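Local coordinates for hydrolase, isochorismatase family (Pseudomonas putida KT2440, PDB 4H17) that is an isochorismatase, a hydrolase of the isochorismatase family, and pairs with a second copy of itself in the crystal, at the interface of chains A and B. Residues are numbered along the deposited sequence; one frame, centred on the assembly and turned at random. Chains: chain A/B, Hydrolase, isochorismatase family.

Contact 1: the interface of chains A and B. Residues chain A 134, 163-164, 170, 175; chain B 178, 181-182, 185.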
loop_
_atom_site.group_PDB
_atom_site.type_symbol
_atom_site.label_atom_id
_atom_site.label_comp_id
_atom_site.label_asym_id
_atom_site.label_seq_id
_atom_site.Cartn_x
_atom_site.Cartn_y
_atom_site.Cartn_z
ATOM N N HIS A 134 6.195 4.888 -2.455
ATOM C CA HIS A 134 4.917 4.260 -2.878
ATOM C C HIS A 134 4.983 2.728 -2.918
ATOM O O HIS A 134 3.962 2.066 -3.078
ATOM C CB HIS A 134 4.432 4.779 -4.231
ATOM C CG HIS A 134 5.313 4.390 -5.361
ATOM N ND1 HIS A 134 6.538 4.973 -5.576
ATOM C CD2 HIS A 134 5.190 3.426 -6.302
ATOM C CE1 HIS A 134 7.135 4.391 -6.594
ATOM N NE2 HIS A 134 6.320 3.480 -7.081
ATOM N N LEU A 163 5.827 8.847 -12.104
ATOM C CA LEU A 163 5.190 7.611 -12.602
ATOM C C LEU A 163 4.258 7.805 -13.767
ATOM O O LEU A 163 3.648 8.882 -13.939
ATOM C CB LEU A 163 4.400 6.896 -11.506
ATOM C CG LEU A 163 5.169 6.480 -10.260
ATOM C CD1 LEU A 163 4.220 5.912 -9.219
ATOM C CD2 LEU A 163 6.278 5.535 -10.589
ATOM N N ALA A 164 4.204 6.785 -14.619
ATOM C CA ALA A 164 3.244 6.745 -15.694
ATOM C C ALA A 164 1.826 6.575 -15.198
ATOM O O ALA A 164 1.563 5.775 -14.338
ATOM C CB ALA A 164 3.573 5.636 -16.665
ATOM N N ILE A 170 2.701 11.486 -13.960
ATOM C CA ILE A 170 2.409 12.141 -12.685
ATOM C C ILE A 170 3.751 12.443 -12.009
ATOM O O ILE A 170 4.561 11.528 -11.755
ATOM C CB ILE A 170 1.543 11.289 -11.761
ATOM C CG1 ILE A 170 0.198 10.927 -12.427
ATOM C CG2 ILE A 170 1.308 12.042 -10.444
ATOM C CD1 ILE A 170 -0.648 9.896 -11.734
ATOM N N ILE A 175 2.889 12.124 -6.596
ATOM C CA ILE A 175 2.837 10.761 -6.059
ATOM C C ILE A 175 3.167 10.738 -4.564
ATOM O O ILE A 175 2.516 10.081 -3.788
ATOM C CB ILE A 175 3.831 9.823 -6.769
ATOM C CG1 ILE A 175 3.528 9.706 -8.265
ATOM C CG2 ILE A 175 3.854 8.473 -6.063
ATOM C CD1 ILE A 175 2.167 9.168 -8.649
ATOM N N CYS B 178 -3.347 8.769 -8.635
ATOM C CA CYS B 178 -2.005 8.474 -8.134
ATOM C C CYS B 178 -1.905 7.025 -7.681
ATOM O O CYS B 178 -0.926 6.320 -7.994
ATOM C CB CYS B 178 -1.618 9.426 -6.999
ATOM S SG CYS B 178 -1.272 11.147 -7.563
ATOM N N ALA B 181 -1.526 4.781 -10.662
ATOM C CA ALA B 181 -0.147 4.845 -11.205
ATOM C C ALA B 181 0.810 3.988 -10.321
ATOM O O ALA B 181 1.690 3.202 -10.835
ATOM C CB ALA B 181 0.323 6.289 -11.283
ATOM N N VAL B 182 0.650 4.116 -9.010
ATOM C CA VAL B 182 1.399 3.314 -8.019
ATOM C C VAL B 182 1.188 1.798 -8.186
ATOM O O VAL B 182 2.119 0.997 -8.224
ATOM C CB VAL B 182 1.010 3.811 -6.595
ATOM C CG1 VAL B 182 1.415 2.814 -5.500
ATOM C CG2 VAL B 182 1.624 5.158 -6.335
ATOM N N ASP B 185 2.810 0.449 -11.305
ATOM C CA ASP B 185 4.281 0.408 -11.256
ATOM C C ASP B 185 4.804 -0.951 -10.819
ATOM O O ASP B 185 5.816 -1.418 -11.348
ATOM C CB ASP B 185 4.786 1.509 -10.318
ATOM C CG ASP B 185 6.277 1.763 -10.426
ATOM O OD1 ASP B 185 6.811 1.583 -11.542
ATOM O OD2 ASP B 185 6.930 2.158 -9.415
HETATM O O HOH W 1 2.791 3.477 -13.494
#
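A:His134, on helix 133-146, reaches across to helix 172-186 of chain B and meets it from CB to the ring tip. Its CB packs against the methyl CG2 of B:Val182 at 3.5 Å, with CG1 of the same valine a little further off, the two side chains running past each other in opposite directions; B:Val182 CG2 also meets A:Ile175 CG2. The ring starts from the cramped position between backbone N and carbonyl carbon (chi1 67°); its CG meets B:Val182 CG2, and B:Val182 CG1 lies in the ring plane at the edge, beside CD2. From within its own chain, A:Leu163 CD1 sits over one ring face, toward the rim. At the tip, A:His134 NE2 donates a nearly straight hydrogen bond of 2.8 Å to the carboxylate oxygen OD2 of B:Asp185, which CE1 also approaches. The acceptor lies in the ring plane and is met on its anti side, with ring and carboxylate planes 30° apart. B:Asp185 gets there with CG anti to its backbone N (chi1 -167°), and A:Leu163 CD2 rests 3.8 Å from its CG, an apolar flank that may strengthen the polar pair. Toward the N-terminal end of the helix, B:Cys178 SG faces A:Ile170 CG2 and A:Ile175 CD1. The methyl CB of B:Ala181 sits 3.8 Å from A:Ile170 CD1. Beside it a water joins two backbone carbonyls across the interface, lying 2.7 Å from A:Ala164 O and 2.9 Å from B:Ala181 O.

Contact 2: the interface of chains A and B. Residues chain A 170, 174-175, 177-178, 181; chain B 170, 174-175, 178.
A:Cys178 and B:Cys178 meet sulfur to sulfur where the two copies of helix 172-186 pack together, their SG atoms 3.3 Å apart. That separation is far too long for a disulfide, so the thiols are in tight van der Waals contact. Both point alike, SG anti to the carbonyl carbon (chi1 -70° in chain A), as expected near a two-fold axis. Each thiol also makes a weak hydrogen bond to the carbonyl O of Gln174 in its own helix.

Apolar packing surrounds the pair. The aliphatic CG of B:Gln174 lies 3.6 Å from A:Cys178 SG, which B:Ile170 CG2 and B:Ile175 CD1 also approach. Further along, B:Ile170 CD1 touches the methyl CB of A:Ala181 at 3.8 Å.

Among the polar contacts, the two glutamines break the symmetry. A:Gln174 is extended beyond CG, whereas B:Gln174, with CG anti to its backbone N (chi1 176°), bends at chi2 and swings its amide over to chain A. B:Gln174 NE2 gives a 3.0 Å hydrogen bond to A:Gln174 OE1, tilted from the acceptor's carbonyl plane, the side chains crossing nearly at right angles. B:Gln174 NE2 is also 2.9 Å from a water, which in turn lies 2.9 Å from the backbone A:Gln174 O. The patch thus joins the two helices through a sulfur-centred apolar core with a polar clasp beside it, and probably supports the dimer.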
loop_
_atom_site.group_PDB
_atom_site.type_symbol
_atom_site.label_atom_id
_atom_site.label_comp_id
_atom_site.label_asym_id
_atom_site.label_seq_id
_atom_site.Cartn_x
_atom_site.Cartn_y
_atom_site.Cartn_z
ATOM N N ILE A 170 2.701 11.486 -13.960
ATOM C CA ILE A 170 2.409 12.141 -12.685
ATOM C C ILE A 170 3.751 12.443 -12.009
ATOM O O ILE A 170 4.561 11.528 -11.755
ATOM C CB ILE A 170 1.543 11.289 -11.761
ATOM C CG1 ILE A 170 0.198 10.927 -12.427
ATOM C CG2 ILE A 170 1.308 12.042 -10.444
ATOM C CD1 ILE A 170 -0.648 9.896 -11.734
ATOM N N GLN A 174 3.781 14.710 -6.641
ATOM C CA GLN A 174 2.331 14.490 -6.544
ATOM C C GLN A 174 2.127 13.060 -6.034
ATOM O O GLN A 174 1.342 12.812 -5.106
ATOM C CB GLN A 174 1.634 14.707 -7.854
ATOM C CG GLN A 174 1.455 16.161 -8.172
ATOM C CD GLN A 174 0.757 16.375 -9.476
ATOM O OE1 GLN A 174 -0.199 15.670 -9.805
ATOM N NE2 GLN A 174 1.204 17.387 -10.222
ATOM N N ILE A 175 2.889 12.124 -6.596
ATOM C CA ILE A 175 2.837 10.761 -6.059
ATOM C C ILE A 175 3.167 10.738 -4.564
ATOM O O ILE A 175 2.516 10.081 -3.788
ATOM C CB ILE A 175 3.831 9.823 -6.769
ATOM C CG1 ILE A 175 3.528 9.706 -8.265
ATOM C CG2 ILE A 175 3.854 8.473 -6.063
ATOM C CD1 ILE A 175 2.167 9.168 -8.649
ATOM N N GLN A 177 3.136 13.152 -2.216
ATOM C CA GLN A 177 2.132 13.839 -1.394
ATOM C C GLN A 177 0.898 12.977 -1.244
ATOM O O GLN A 177 0.371 12.857 -0.162
ATOM C CB GLN A 177 1.739 15.195 -1.981
ATOM N N CYS A 178 0.445 12.368 -2.341
ATOM C CA CYS A 178 -0.708 11.494 -2.238
ATOM C C CYS A 178 -0.412 10.319 -1.316
ATOM O O CYS A 178 -1.221 9.973 -0.444
ATOM C CB CYS A 178 -1.173 11.054 -3.634
ATOM S SG CYS A 178 -1.925 12.397 -4.634
ATOM N N ALA A 181 -0.480 11.401 2.273
ATOM C CA ALA A 181 -1.869 11.583 2.710
ATOM C C ALA A 181 -2.528 10.226 3.027
ATOM O O ALA A 181 -3.252 10.085 4.031
ATOM C CB ALA A 181 -2.672 12.367 1.672
ATOM N N ILE B 170 -6.458 16.820 -0.651
ATOM C CA ILE B 170 -6.230 16.222 -1.963
ATOM C C ILE B 170 -7.561 15.576 -2.421
ATOM O O ILE B 170 -8.121 14.717 -1.712
ATOM C CB ILE B 170 -5.090 15.190 -1.969
ATOM C CG1 ILE B 170 -3.781 15.774 -1.449
ATOM C CG2 ILE B 170 -4.953 14.619 -3.378
ATOM C CD1 ILE B 170 -2.679 14.779 -1.201
ATOM N N GLN B 174 -7.674 12.734 -7.543
ATOM C CA GLN B 174 -6.218 12.789 -7.516
ATOM C C GLN B 174 -5.621 11.638 -6.740
ATOM O O GLN B 174 -4.670 11.026 -7.201
ATOM C CB GLN B 174 -5.752 14.103 -6.881
ATOM C CG GLN B 174 -4.259 14.213 -6.709
ATOM C CD GLN B 174 -3.501 14.359 -8.002
ATOM O OE1 GLN B 174 -4.054 14.236 -9.089
ATOM N NE2 GLN B 174 -2.199 14.628 -7.888
ATOM N N ILE B 175 -6.154 11.353 -5.554
ATOM C CA ILE B 175 -5.749 10.167 -4.774
ATOM C C ILE B 175 -5.867 8.937 -5.673
ATOM O O ILE B 175 -4.959 8.113 -5.703
ATOM C CB ILE B 175 -6.583 9.965 -3.493
ATOM C CG1 ILE B 175 -6.386 11.130 -2.529
ATOM C CG2 ILE B 175 -6.236 8.641 -2.797
ATOM C CD1 ILE B 175 -4.976 11.431 -2.028
ATOM N N CYS B 178 -3.347 8.769 -8.635
ATOM C CA CYS B 178 -2.005 8.474 -8.134
ATOM C C CYS B 178 -1.905 7.025 -7.681
ATOM O O CYS B 178 -0.926 6.320 -7.994
ATOM C CB CYS B 178 -1.618 9.426 -6.999
ATOM S SG CYS B 178 -1.272 11.147 -7.563
HETATM O O HOH W 2 -0.942 14.609 -5.316
#

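Contact 1 and contact 2 lie about 8 Å apart, measured between the centres of their C-alpha atoms, and share A:Ile170, A:Ile175 and B:Cys178. Helix 172-186 of chain B runs through both: its early turns meet the same helix of chain A in contact 2, and its later turns fit against helix 133-146, strands 163-165 and 168-170 and A:Ile175 of the partner helix in contact 1, with B:Cys178 facing both patches. Because the interface is two-fold symmetric, contact 1 recurs with the chains exchanged, placing contact 2 between the two copies. Together they form one continuous surface, consistent with a dimer, although the crystal alone does not prove it.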